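Local coordinates for protein similar to N-acetyltransferase (Staphylococcus aureus subsp. aureus, PDB 4MBU) that probably transfers an acetyl group from acetyl-CoA to an amine of a substrate not yet established, as Gcn5-related N-acetyltransferases do, at residues 14-19 with 39-44; 43-48 with 53-58; 101-106 with 130-135. One frame throughout, in Å; residues are numbered along the deposited sequence.

Interaction 1. Residues 14-19 with 39-44; sequences NAILAI and DERIAW
In the N-terminal part of the GNAT fold, helices 13-26 and 38-50 lie side by side, and here they meet through I16 and L17 on the first and R41 on the second. R41 is the centrepiece: a long side chain suits the place because its aliphatic part can face the neighbouring helix while its charged end reaches polar and aromatic partners. The chain leaves with CG anti to the backbone N (chi1 -180°) and then bends at chi2 and chi3, which brings the guanidinium back in front of I16. CG2 of I16 sits over one face of that group, 3.8 Å from R41 NH1, as I16 runs across the arginine chain. A beta-branched isoleucine fits, since its CG2 methyl can press on a flat group while the other branch runs to the sheet, where I16 packs on V57 and F67. L17 is a slighter contact: its CD1 lies 4.1 Å from R41 CB where the two side chains pass alongside, pointing opposite ways. No hydrogen bond joins the two segments; NE of R41 bonds to OE1 of Q36, and the group also makes a cation-pi contact with Y20. Within its own helix, the guanidinium is not stacked flat on W44 but stands steeply on the indole in a second cation-pi contact, dipping R41 NH1 to 3.0 Å from the plane of the W44 ring.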
loop_
_atom_site.group_PDB
_atom_site.type_symbol
_atom_site.label_atom_id
_atom_site.label_comp_id
_atom_site.label_asym_id
_atom_site.label_seq_id
_atom_site.Cartn_x
_atom_site.Cartn_y
_atom_site.Cartn_z
ATOM N N ASN A 14 -13.819 18.471 27.402
ATOM C CA ASN A 14 -13.835 19.693 26.605
ATOM C C ASN A 14 -12.612 19.757 25.699
ATOM O O ASN A 14 -12.752 19.940 24.482
ATOM C CB ASN A 14 -13.954 20.932 27.489
ATOM C CG ASN A 14 -15.357 21.118 28.026
ATOM O OD1 ASN A 14 -15.645 20.778 29.171
ATOM N ND2 ASN A 14 -16.245 21.645 27.191
ATOM N N ALA A 15 -11.431 19.518 26.278
ATOM C CA ALA A 15 -10.190 19.520 25.496
ATOM C C ALA A 15 -10.317 18.472 24.403
ATOM O O ALA A 15 -10.097 18.753 23.214
ATOM C CB ALA A 15 -9.002 19.217 26.391
ATOM N N ILE A 16 -10.754 17.279 24.804
ATOM C CA ILE A 16 -10.895 16.176 23.859
ATOM C C ILE A 16 -11.823 16.629 22.741
ATOM O O ILE A 16 -11.482 16.511 21.553
ATOM C CB ILE A 16 -11.384 14.874 24.554
ATOM C CG1 ILE A 16 -10.212 14.219 25.301
ATOM C CG2 ILE A 16 -11.983 13.894 23.544
ATOM C CD1 ILE A 16 -10.609 13.113 26.277
ATOM N N LEU A 17 -12.948 17.234 23.119
ATOM C CA LEU A 17 -13.935 17.645 22.121
ATOM C C LEU A 17 -13.269 18.543 21.083
ATOM O O LEU A 17 -13.387 18.297 19.875
ATOM C CB LEU A 17 -15.126 18.351 22.775
ATOM C CG LEU A 17 -16.268 18.777 21.842
ATOM C CD1 LEU A 17 -16.899 17.587 21.180
ATOM C CD2 LEU A 17 -17.322 19.567 22.593
ATOM N N ALA A 18 -12.503 19.525 21.556
ATOM C CA ALA A 18 -11.929 20.508 20.645
ATOM C C ALA A 18 -11.083 19.772 19.627
ATOM O O ALA A 18 -11.260 19.946 18.408
ATOM C CB ALA A 18 -11.099 21.533 21.402
ATOM N N ILE A 19 -10.218 18.893 20.135
ATOM C CA ILE A 19 -9.285 18.181 19.273
ATOM C C ILE A 19 -10.097 17.450 18.199
ATOM O O ILE A 19 -9.858 17.629 16.996
ATOM C CB ILE A 19 -8.407 17.190 20.086
ATOM C CG1 ILE A 19 -7.547 17.943 21.105
ATOM C CG2 ILE A 19 -7.518 16.377 19.168
ATOM C CD1 ILE A 19 -6.689 17.007 21.981
ATOM N N ASP A 39 -22.489 17.073 24.789
ATOM C CA ASP A 39 -23.341 16.004 25.314
ATOM C C ASP A 39 -23.069 14.669 24.618
ATOM O O ASP A 39 -23.080 13.610 25.251
ATOM C CB ASP A 39 -24.826 16.361 25.167
ATOM C CG ASP A 39 -25.221 17.589 25.972
ATOM O OD1 ASP A 39 -24.457 17.991 26.877
ATOM O OD2 ASP A 39 -26.309 18.144 25.696
ATOM N N GLU A 40 -22.845 14.727 23.309
ATOM C CA GLU A 40 -22.495 13.536 22.546
ATOM C C GLU A 40 -21.171 12.968 23.054
ATOM O O GLU A 40 -21.028 11.756 23.241
ATOM C CB GLU A 40 -22.425 13.864 21.046
ATOM C CG GLU A 40 -23.797 13.975 20.381
ATOM C CD GLU A 40 -23.767 14.734 19.064
ATOM O OE1 GLU A 40 -22.804 15.491 18.828
ATOM O OE2 GLU A 40 -24.717 14.579 18.266
ATOM N N ARG A 41 -20.217 13.857 23.309
ATOM C CA ARG A 41 -18.913 13.447 23.811
ATOM C C ARG A 41 -19.017 12.847 25.226
ATOM O O ARG A 41 -18.361 11.841 25.538
ATOM C CB ARG A 41 -17.931 14.623 23.745
ATOM C CG ARG A 41 -16.523 14.329 24.236
ATOM C CD ARG A 41 -15.898 13.099 23.581
ATOM N NE ARG A 41 -15.809 13.171 22.123
ATOM C CZ ARG A 41 -15.066 12.351 21.381
ATOM N NH1 ARG A 41 -14.338 11.406 21.959
ATOM N NH2 ARG A 41 -15.050 12.470 20.057
ATOM N N ILE A 42 -19.876 13.429 26.062
ATOM C CA ILE A 42 -20.073 12.919 27.417
ATOM C C ILE A 42 -20.742 11.545 27.389
ATOM O O ILE A 42 -20.371 10.645 28.152
ATOM C CB ILE A 42 -20.875 13.910 28.291
ATOM C CG1 ILE A 42 -20.044 15.169 28.553
ATOM C CG2 ILE A 42 -21.252 13.275 29.618
ATOM C CD1 ILE A 42 -20.861 16.366 29.036
ATOM N N ALA A 43 -21.715 11.380 26.494
ATOM C CA ALA A 43 -22.370 10.084 26.321
ATOM C C ALA A 43 -21.354 9.038 25.850
ATOM O O ALA A 43 -21.376 7.883 26.289
ATOM C CB ALA A 43 -23.523 10.193 25.331
ATOM N N TRP A 44 -20.473 9.457 24.943
ATOM C CA TRP A 44 -19.386 8.613 24.447
ATOM C C TRP A 44 -18.502 8.136 25.604
ATOM O O TRP A 44 -18.235 6.941 25.743
ATOM C CB TRP A 44 -18.579 9.390 23.398
ATOM C CG TRP A 44 -17.268 8.775 22.961
ATOM C CD1 TRP A 44 -17.064 7.896 21.926
ATOM C CD2 TRP A 44 -15.975 9.035 23.520
ATOM N NE1 TRP A 44 -15.723 7.592 21.819
ATOM C CE2 TRP A 44 -15.036 8.277 22.790
ATOM C CE3 TRP A 44 -15.523 9.828 24.580
ATOM C CZ2 TRP A 44 -13.674 8.291 23.085
ATOM C CZ3 TRP A 44 -14.170 9.849 24.866
ATOM C CH2 TRP A 44 -13.262 9.084 24.124
#

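Interaction 2. Residues 43-48 with 53-58; sequences AWFETK and EPIFVF
I55, where the chain enters the sheet, pushes its CD1 into a pocket made by three side chains of helix 38-50, and this is the tight part of the contact. CD1 of I55 lies 3.6 Å from both CH2 of W44 and CD1 of F45, and also touches CB of K48. Isoleucine's branching is put to use: with CG1 anti to the carbonyl carbon, CD1 reaches between the two aromatic rings while CG2 rests on W44. Toward the turn the contact becomes polar, and it is more open at E53, which is partly exposed. There the backbone N of E53 gives a hydrogen bond to O of K48 (3.0 Å), in the carbonyl plane, tying the end of the helix to the chain leading into the strand. The same two residues pair by charge, K48 NZ standing 2.9 Å from E53 OE1 on the anti side of the carboxylate, 34° out of its plane. K48 itself is buried; the bend at chi2 turns its chain across E53, and its ammonium is held by E53 and by OG1 of T69. The contact thus closes a helix-to-strand connection: helix 38-50 packs on the sheet where strand 55-60 runs between strands 3-7 and 63-72, with helix 98-112 touching P54, F56 and F58.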
loop_
_atom_site.group_PDB
_atom_site.type_symbol
_atom_site.label_atom_id
_atom_site.label_comp_id
_atom_site.label_asym_id
_atom_site.label_seq_id
_atom_site.Cartn_x
_atom_site.Cartn_y
_atom_site.Cartn_z
ATOM N N ALA A 43 -21.715 11.380 26.494
ATOM C CA ALA A 43 -22.370 10.084 26.321
ATOM C C ALA A 43 -21.354 9.038 25.850
ATOM O O ALA A 43 -21.376 7.883 26.289
ATOM C CB ALA A 43 -23.523 10.193 25.331
ATOM N N TRP A 44 -20.473 9.457 24.943
ATOM C CA TRP A 44 -19.386 8.613 24.447
ATOM C C TRP A 44 -18.502 8.136 25.604
ATOM O O TRP A 44 -18.235 6.941 25.743
ATOM C CB TRP A 44 -18.579 9.390 23.398
ATOM C CG TRP A 44 -17.268 8.775 22.961
ATOM C CD1 TRP A 44 -17.064 7.896 21.926
ATOM C CD2 TRP A 44 -15.975 9.035 23.520
ATOM N NE1 TRP A 44 -15.723 7.592 21.819
ATOM C CE2 TRP A 44 -15.036 8.277 22.790
ATOM C CE3 TRP A 44 -15.523 9.828 24.580
ATOM C CZ2 TRP A 44 -13.674 8.291 23.085
ATOM C CZ3 TRP A 44 -14.170 9.849 24.866
ATOM C CH2 TRP A 44 -13.262 9.084 24.124
ATOM N N PHE A 45 -18.083 9.075 26.445
ATOM C CA PHE A 45 -17.265 8.777 27.622
ATOM C C PHE A 45 -17.957 7.816 28.594
ATOM O O PHE A 45 -17.343 6.857 29.084
ATOM C CB PHE A 45 -16.889 10.075 28.345
ATOM C CG PHE A 45 -16.038 9.867 29.567
ATOM C CD1 PHE A 45 -14.667 9.717 29.453
ATOM C CD2 PHE A 45 -16.606 9.844 30.832
ATOM C CE1 PHE A 45 -13.870 9.535 30.575
ATOM C CE2 PHE A 45 -15.817 9.664 31.956
ATOM C CZ PHE A 45 -14.448 9.506 31.825
ATOM N N GLU A 46 -19.232 8.068 28.870
ATOM C CA GLU A 46 -19.982 7.222 29.795
ATOM C C GLU A 46 -20.123 5.811 29.233
ATOM O O GLU A 46 -19.985 4.826 29.958
ATOM C CB GLU A 46 -21.359 7.825 30.093
ATOM C CG GLU A 46 -21.330 9.077 30.970
ATOM C CD GLU A 46 -22.724 9.624 31.252
ATOM O OE1 GLU A 46 -23.715 8.986 30.828
ATOM O OE2 GLU A 46 -22.829 10.689 31.899
ATOM N N THR A 47 -20.383 5.728 27.932
ATOM C CA THR A 47 -20.480 4.445 27.235
ATOM C C THR A 47 -19.162 3.656 27.283
ATOM O O THR A 47 -19.160 2.444 27.544
ATOM C CB THR A 47 -20.913 4.653 25.775
ATOM O OG1 THR A 47 -22.228 5.220 25.757
ATOM C CG2 THR A 47 -20.914 3.336 25.008
ATOM N N LYS A 48 -18.048 4.343 27.027
ATOM C CA LYS A 48 -16.723 3.726 27.130
ATOM C C LYS A 48 -16.487 3.236 28.556
ATOM O O LYS A 48 -15.884 2.184 28.764
ATOM C CB LYS A 48 -15.622 4.723 26.730
ATOM C CG LYS A 48 -15.523 5.009 25.229
ATOM C CD LYS A 48 -14.480 4.123 24.587
ATOM C CE LYS A 48 -14.496 4.211 23.068
ATOM N NZ LYS A 48 -13.590 3.157 22.502
ATOM N N GLU A 53 -13.828 0.126 28.043
ATOM C CA GLU A 53 -12.897 0.432 26.971
ATOM C C GLU A 53 -12.033 1.598 27.430
ATOM O O GLU A 53 -12.535 2.564 27.998
ATOM C CB GLU A 53 -13.660 0.768 25.681
ATOM C CG GLU A 53 -14.521 -0.394 25.175
ATOM C CD GLU A 53 -15.387 -0.045 23.971
ATOM O OE1 GLU A 53 -15.416 1.131 23.546
ATOM O OE2 GLU A 53 -16.046 -0.966 23.440
ATOM N N PRO A 54 -10.726 1.523 27.172
ATOM C CA PRO A 54 -9.827 2.560 27.683
ATOM C C PRO A 54 -9.880 3.861 26.872
ATOM O O PRO A 54 -10.175 3.852 25.670
ATOM C CB PRO A 54 -8.443 1.915 27.536
ATOM C CG PRO A 54 -8.591 0.999 26.342
ATOM C CD PRO A 54 -10.027 0.526 26.337
ATOM N N ILE A 55 -9.610 4.973 27.547
ATOM C CA ILE A 55 -9.379 6.250 26.894
ATOM C C ILE A 55 -8.133 6.818 27.553
ATOM O O ILE A 55 -8.096 6.988 28.772
ATOM C CB ILE A 55 -10.540 7.237 27.117
ATOM C CG1 ILE A 55 -11.880 6.580 26.793
ATOM C CG2 ILE A 55 -10.340 8.491 26.257
ATOM C CD1 ILE A 55 -13.089 7.376 27.259
ATOM N N PHE A 56 -7.106 7.093 26.759
ATOM C CA PHE A 56 -5.887 7.671 27.300
ATOM C C PHE A 56 -5.726 9.072 26.747
ATOM O O PHE A 56 -6.128 9.348 25.623
ATOM C CB PHE A 56 -4.674 6.814 26.928
ATOM C CG PHE A 56 -4.755 5.407 27.445
ATOM C CD1 PHE A 56 -4.628 5.149 28.808
ATOM C CD2 PHE A 56 -4.956 4.346 26.574
ATOM C CE1 PHE A 56 -4.699 3.853 29.289
ATOM C CE2 PHE A 56 -5.036 3.047 27.047
ATOM C CZ PHE A 56 -4.903 2.800 28.408
ATOM N N VAL A 57 -5.161 9.956 27.556
ATOM C CA VAL A 57 -4.771 11.279 27.105
ATOM C C VAL A 57 -3.280 11.476 27.347
ATOM O O VAL A 57 -2.697 10.933 28.304
ATOM C CB VAL A 57 -5.568 12.417 27.801
ATOM C CG1 VAL A 57 -7.044 12.332 27.450
ATOM C CG2 VAL A 57 -5.368 12.374 29.312
ATOM N N PHE A 58 -2.676 12.235 26.443
ATOM C CA PHE A 58 -1.357 12.792 26.633
ATOM C C PHE A 58 -1.582 14.214 27.079
ATOM O O PHE A 58 -2.207 15.040 26.344
ATOM C CB PHE A 58 -0.564 12.806 25.333
ATOM C CG PHE A 58 0.800 13.393 25.476
ATOM C CD1 PHE A 58 1.900 12.576 25.669
ATOM C CD2 PHE A 58 0.989 14.767 25.420
ATOM C CE1 PHE A 58 3.161 13.114 25.806
ATOM C CE2 PHE A 58 2.249 15.316 25.559
ATOM C CZ PHE A 58 3.339 14.486 25.751
#

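Interaction 3. Residues 101-106 with 130-135; sequences QLLQRL and IKLHQK
L103 lays one methyl over the imidazole of H133, a CH-pi contact in which CD2 of L103 stands 4.2 Å from the centroid of the H133 ring and 14° off its normal. The approach is thus nearly straight down on the face, though displaced toward the rim, so that CD2 and NE2 of H133 are the ring atoms nearest to the methyl. L103 holds its CG opposite the backbone N (chi1 177°) and so reaches out toward the second helix, where the same CD2 packs 4.2 Å from CG of L132. Leucine works well here, since a single methyl can touch both a ring face and an aliphatic neighbour. Histidine is equally fitting: its flat face accepts apolar packing while its two ring nitrogens take polar partners. ND1 bonds to the carbonyl O of S129, one turn back in the helix, and NE2 to NE2 of H85; together these would limit rotation of the buried ring. No hydrogen bond crosses between the segments, though K135 NZ reaches OG of S100, just before the segment on helix 98-112. That helix is the crossover of the beta-alpha-beta unit linking the adjacent parallel strands 82-89 and 117-123 of the GNAT fold, and helix 127-135 follows the second strand; both rest on the sheet, L103 against H85 and I87, H133 against A120 and I122.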
loop_
_atom_site.group_PDB
_atom_site.type_symbol
_atom_site.label_atom_id
_atom_site.label_comp_id
_atom_site.label_asym_id
_atom_site.label_seq_id
_atom_site.Cartn_x
_atom_site.Cartn_y
_atom_site.Cartn_z
ATOM N N GLN A 101 3.568 7.667 21.431
ATOM C CA GLN A 101 3.403 7.296 22.839
ATOM C C GLN A 101 1.996 6.769 23.138
ATOM O O GLN A 101 1.816 5.806 23.918
ATOM C CB GLN A 101 3.745 8.482 23.754
ATOM C CG GLN A 101 5.236 8.853 23.762
ATOM C CD GLN A 101 5.565 9.949 24.772
ATOM O OE1 GLN A 101 5.204 9.866 25.948
ATOM N NE2 GLN A 101 6.234 10.990 24.306
ATOM N N LEU A 102 1.001 7.399 22.515
ATOM C CA LEU A 102 -0.372 6.934 22.664
ATOM C C LEU A 102 -0.544 5.528 22.081
ATOM O O LEU A 102 -1.110 4.656 22.727
ATOM C CB LEU A 102 -1.360 7.930 22.049
ATOM C CG LEU A 102 -1.551 9.177 22.919
ATOM C CD1 LEU A 102 -2.247 10.266 22.164
ATOM C CD2 LEU A 102 -2.350 8.822 24.153
ATOM N N LEU A 103 -0.030 5.300 20.875
ATOM C CA LEU A 103 -0.147 3.990 20.238
ATOM C C LEU A 103 0.533 2.928 21.083
ATOM O O LEU A 103 0.004 1.834 21.274
ATOM C CB LEU A 103 0.464 4.009 18.832
ATOM C CG LEU A 103 0.449 2.659 18.122
ATOM C CD1 LEU A 103 -0.950 2.038 18.137
ATOM C CD2 LEU A 103 0.940 2.821 16.684
ATOM N N GLN A 104 1.715 3.255 21.584
ATOM C CA GLN A 104 2.444 2.339 22.462
ATOM C C GLN A 104 1.569 1.938 23.651
ATOM O O GLN A 104 1.434 0.743 23.980
ATOM C CB GLN A 104 3.732 3.020 22.930
ATOM C CG GLN A 104 4.595 2.197 23.856
ATOM C CD GLN A 104 5.842 2.951 24.282
ATOM O OE1 GLN A 104 5.828 4.181 24.404
ATOM N NE2 GLN A 104 6.929 2.221 24.502
ATOM N N ARG A 105 0.946 2.935 24.278
ATOM C CA ARG A 105 0.092 2.660 25.435
ATOM C C ARG A 105 -1.138 1.815 25.069
ATOM O O ARG A 105 -1.505 0.876 25.790
ATOM C CB ARG A 105 -0.307 3.978 26.113
ATOM C CG ARG A 105 -1.141 3.816 27.374
ATOM C CD ARG A 105 -0.354 3.139 28.498
ATOM N NE ARG A 105 -1.183 2.947 29.688
ATOM C CZ ARG A 105 -1.968 1.890 29.890
ATOM N NH1 ARG A 105 -2.035 0.919 28.983
ATOM N NH2 ARG A 105 -2.695 1.804 31.002
ATOM N N LEU A 106 -1.749 2.129 23.929
ATOM C CA LEU A 106 -2.866 1.335 23.403
ATOM C C LEU A 106 -2.467 -0.118 23.226
ATOM O O LEU A 106 -3.204 -1.018 23.629
ATOM C CB LEU A 106 -3.352 1.876 22.052
ATOM C CG LEU A 106 -4.134 3.189 22.056
ATOM C CD1 LEU A 106 -4.403 3.654 20.605
ATOM C CD2 LEU A 106 -5.438 3.036 22.836
ATOM N N ILE A 130 0.243 6.361 8.652
ATOM C CA ILE A 130 0.695 5.117 8.036
ATOM C C ILE A 130 2.132 4.803 8.430
ATOM O O ILE A 130 2.449 3.675 8.820
ATOM C CB ILE A 130 0.571 5.181 6.505
ATOM C CG1 ILE A 130 -0.913 5.180 6.099
ATOM C CG2 ILE A 130 1.341 4.028 5.856
ATOM C CD1 ILE A 130 -1.157 5.533 4.619
ATOM N N LYS A 131 3.005 5.800 8.329
ATOM C CA LYS A 131 4.400 5.626 8.736
ATOM C C LYS A 131 4.520 5.221 10.212
ATOM O O LYS A 131 5.334 4.355 10.579
ATOM C CB LYS A 131 5.185 6.915 8.474
ATOM C CG LYS A 131 6.580 6.907 9.064
ATOM C CD LYS A 131 7.237 8.286 8.987
ATOM C CE LYS A 131 8.744 8.148 8.809
ATOM N NZ LYS A 131 9.060 7.342 7.596
ATOM N N LEU A 132 3.706 5.846 11.060
ATOM C CA LEU A 132 3.725 5.534 12.499
ATOM C C LEU A 132 3.298 4.096 12.741
ATOM O O LEU A 132 3.837 3.391 13.598
ATOM C CB LEU A 132 2.786 6.478 13.252
ATOM C CG LEU A 132 2.622 6.146 14.732
ATOM C CD1 LEU A 132 3.914 6.416 15.475
ATOM C CD2 LEU A 132 1.469 6.922 15.338
ATOM N N HIS A 133 2.316 3.647 11.981
ATOM C CA HIS A 133 1.828 2.297 12.200
ATOM C C HIS A 133 2.800 1.250 11.690
ATOM O O HIS A 133 3.019 0.220 12.343
ATOM C CB HIS A 133 0.421 2.138 11.626
ATOM C CG HIS A 133 -0.633 2.690 12.528
ATOM N ND1 HIS A 133 -0.888 4.042 12.635
ATOM C CD2 HIS A 133 -1.452 2.081 13.417
ATOM C CE1 HIS A 133 -1.848 4.234 13.524
ATOM N NE2 HIS A 133 -2.202 3.060 14.015
ATOM N N GLN A 134 3.396 1.521 10.531
ATOM C CA GLN A 134 4.448 0.657 10.017
ATOM C C GLN A 134 5.576 0.542 11.036
ATOM O O GLN A 134 6.128 -0.540 11.227
ATOM C CB GLN A 134 4.991 1.201 8.691
ATOM C CG GLN A 134 4.011 1.102 7.521
ATOM C CD GLN A 134 4.627 1.609 6.230
ATOM O OE1 GLN A 134 5.193 2.702 6.196
ATOM N NE2 GLN A 134 4.527 0.814 5.163
ATOM N N LYS A 135 5.917 1.659 11.684
ATOM C CA LYS A 135 6.963 1.641 12.715
ATOM C C LYS A 135 6.658 0.633 13.822
ATOM O O LYS A 135 7.562 -0.027 14.325
ATOM C CB LYS A 135 7.178 3.038 13.320
ATOM C CG LYS A 135 8.385 3.121 14.265
ATOM C CD LYS A 135 8.570 4.520 14.883
ATOM C CE LYS A 135 7.672 4.727 16.102
ATOM N NZ LYS A 135 8.021 5.935 16.925
#

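Interactions 1 and 2 share helix 38-50 and adjoin: W44 serves both, and I16 CD1 packs on V57 CG1 at 3.8 Å. Interaction 3 lies on the far side of the chain's centre from interaction 1, their centres about 23 Å apart, yet it meets interaction 2 through strand 55-60, where F56 and F58 touch helix 98-112. Interactions 1 and 3 are buried helix-helix contacts without a hydrogen bond between their segments, one built on an arginine and the other on a histidine, each touched over a face by an aliphatic methyl. Interaction 2 is partly buried and mixes apolar packing with a backbone hydrogen bond and a salt bridge beside the turn.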